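Local coordinates for dihydrodipicolinate synthase (Rhodopseudomonas palustris, PDB 3DZ1), which probably acts as a lyase of the DapA family, condensing pyruvate with aspartate semialdehyde on the way to lysine, at the interface of chains A and B. Residues are numbered along the deposited sequence; one frame, centred on the assembly and turned at random. Chains: chain A/B, Dihydrodipicolinate synthase.

The interface of chains A and B. Residues chain A 116-118; chain B 116-118, 149, 151.
Two copies of one helix start, residues 117-131 of each chain, meet head to head on a two-fold axis, joining two TIM-barrel subunits of the four-copy assembly; the interface probably serves the tetramer usual in the family, though this patch alone does not show it. The contact is built round A:Asp117 and its twin B:Asp117. Each carboxylate lies anti to its own carbonyl carbon and beside its backbone N (chi1 -51°), so that it points out of the first turn towards the partner. The two side chains arrive tip to tip, and their carboxylates overlap face on face, the planes turned 28° apart. OD2 of A:Asp117 is then 3.0 Å from OD2 of B:Asp117, a repulsive meeting if both are ionised; a proton shared between them would ease it, and the two helix N-termini would probably also favour the negative charge. Aspartate suits this first turn, being short and an acceptor. The backbone N of A:Asp117 makes a weak hydrogen bond to OD2 of B:Asp117, repeated by symmetry. That same OD2 lies 2.5 Å from water 3, which in turn meets the backbone N of A:Glu118 at 3.0 Å, so the partner's acid reaches the second helix N-H through water. An alanine in place of A:Asp117 would lose the carboxylate and would probably release water 2, which ties its OD2 to the N of B:Glu118, loosening this helix-to-helix junction.

Beside the acids, methyl groups fill the contact. A:Thr116 keeps OG1 in the crowded position between N and the carbonyl carbon (chi1 76°), which turns CG2 towards chain B, obliquely across B:Val149 and 3.5 Å from its CG1. B:Thr151, likewise twisted, offers its CG2 to CB of A:Thr116 at 3.8 Å; being branched, it gives this methyl to the packing and its hydroxyl to water. The long, extended A:Glu118 crosses that methyl obliquely, and its OE2 reaches water 1, which also lies 2.6 Å from OG1 of B:Thr151.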
ATOM      1  N   THR A 116       9.667   7.717  -4.905  1.00 19.60           N
ATOM      2  CA  THR A 116      10.960   8.386  -4.863  1.00 17.91           C
ATOM      3  C   THR A 116      10.790   9.883  -5.076  1.00 17.92           C
ATOM      4  O   THR A 116       9.850  10.328  -5.737  1.00 17.08           O
ATOM      5  CB  THR A 116      11.926   7.835  -5.933  1.00 15.64           C
ATOM      6  OG1 THR A 116      11.564   8.348  -7.217  1.00 13.71           O
ATOM      7  CG2 THR A 116      11.862   6.310  -5.971  1.00 16.02           C
ATOM      8  N   ASP A 117      11.696  10.661  -4.502  1.00 17.87           N
ATOM      9  CA  ASP A 117      11.624  12.105  -4.641  1.00 18.79           C
ATOM     10  C   ASP A 117      11.852  12.476  -6.104  1.00 17.98           C
ATOM     11  O   ASP A 117      11.403  13.521  -6.576  1.00 16.26           O
ATOM     12  CB  ASP A 117      12.660  12.760  -3.730  1.00 22.02           C
ATOM     13  CG  ASP A 117      12.580  12.243  -2.300  1.00 22.20           C
ATOM     14  OD1 ASP A 117      11.517  11.704  -1.909  1.00 21.70           O
ATOM     15  OD2 ASP A 117      13.577  12.379  -1.567  1.00 23.10           O
ATOM     16  N   GLU A 118      12.539  11.592  -6.819  1.00 17.17           N
ATOM     17  CA  GLU A 118      12.826  11.778  -8.235  1.00 16.87           C
ATOM     18  C   GLU A 118      11.502  11.716  -9.002  1.00 15.71           C
ATOM     19  O   GLU A 118      11.228  12.546  -9.868  1.00 14.34           O
ATOM     20  CB  GLU A 118      13.750  10.655  -8.711  1.00 20.74           C
ATOM     21  CG  GLU A 118      14.729  11.021  -9.806  1.00 25.86           C
ATOM     22  CD  GLU A 118      15.695   9.881 -10.099  1.00 28.12           C
ATOM     23  OE1 GLU A 118      15.258   8.864 -10.689  1.00 29.16           O
ATOM     24  OE2 GLU A 118      16.886   9.994  -9.726  1.00 28.43           O
TER
ATOM     25  N   THR B 116      10.342   8.245   1.462  1.00 19.60           N
ATOM     26  CA  THR B 116      11.233   9.319   1.044  1.00 17.91           C
ATOM     27  C   THR B 116      12.676   8.837   1.038  1.00 17.92           C
ATOM     28  O   THR B 116      13.050   7.941   1.796  1.00 17.08           O
ATOM     29  CB  THR B 116      11.119  10.550   1.967  1.00 15.64           C
ATOM     30  OG1 THR B 116      11.803  10.294   3.196  1.00 13.71           O
ATOM     31  CG2 THR B 116       9.654  10.855   2.268  1.00 16.02           C
ATOM     32  N   ASP B 117      13.484   9.427   0.169  1.00 17.87           N
ATOM     33  CA  ASP B 117      14.882   9.040   0.080  1.00 18.79           C
ATOM     34  C   ASP B 117      15.585   9.412   1.383  1.00 17.98           C
ATOM     35  O   ASP B 117      16.593   8.813   1.758  1.00 16.26           O
ATOM     36  CB  ASP B 117      15.528   9.728  -1.120  1.00 22.02           C
ATOM     37  CG  ASP B 117      14.721   9.538  -2.398  1.00 22.20           C
ATOM     38  OD1 ASP B 117      13.912   8.582  -2.467  1.00 21.70           O
ATOM     39  OD2 ASP B 117      14.901  10.340  -3.334  1.00 23.10           O
ATOM     40  N   GLU B 118      15.023  10.397   2.076  1.00 17.17           N
ATOM     41  CA  GLU B 118      15.551  10.861   3.352  1.00 16.87           C
ATOM     42  C   GLU B 118      15.385   9.733   4.375  1.00 15.71           C
ATOM     43  O   GLU B 118      16.304   9.419   5.131  1.00 14.34           O
ATOM     44  CB  GLU B 118      14.759  12.089   3.805  1.00 20.74           C
ATOM     45  CG  GLU B 118      15.533  13.121   4.599  1.00 25.86           C
ATOM     46  CD  GLU B 118      14.695  14.364   4.870  1.00 28.12           C
ATOM     47  OE1 GLU B 118      13.756  14.282   5.696  1.00 29.16           O
ATOM     48  OE2 GLU B 118      14.965  15.416   4.245  1.00 28.43           O
ATOM     49  N   VAL B 149      11.300   1.649  -2.880  1.00 12.17           N
ATOM     50  CA  VAL B 149      11.965   1.852  -4.159  1.00 10.81           C
ATOM     51  C   VAL B 149      13.185   2.737  -3.919  1.00 11.98           C
ATOM     52  O   VAL B 149      13.084   3.780  -3.272  1.00  8.79           O
ATOM     53  CB  VAL B 149      11.031   2.532  -5.195  1.00 13.57           C
ATOM     54  CG1 VAL B 149      11.792   2.805  -6.491  1.00 14.10           C
ATOM     55  CG2 VAL B 149       9.830   1.648  -5.467  1.00 12.16           C
ATOM     56  N   THR B 151      16.372   4.703  -5.882  1.00  9.67           N
ATOM     57  CA  THR B 151      16.976   5.125  -7.145  1.00  9.28           C
ATOM     58  C   THR B 151      18.472   4.850  -7.090  1.00  9.71           C
ATOM     59  O   THR B 151      19.038   4.673  -6.011  1.00  7.07           O
ATOM     60  CB  THR B 151      16.796   6.633  -7.398  1.00 10.31           C
ATOM     61  OG1 THR B 151      17.513   7.371  -6.399  1.00 11.11           O
ATOM     62  CG2 THR B 151      15.326   7.012  -7.346  1.00 11.49           C
TER
HETATM   63  O   HOH W   1      17.287   9.892  -6.864  1.00 17.62           O
HETATM   64  O   HOH W   2      13.742  12.800   0.842  1.00 20.31           O
HETATM   65  O   HOH W   3      14.839  10.001  -5.760  1.00 20.31           O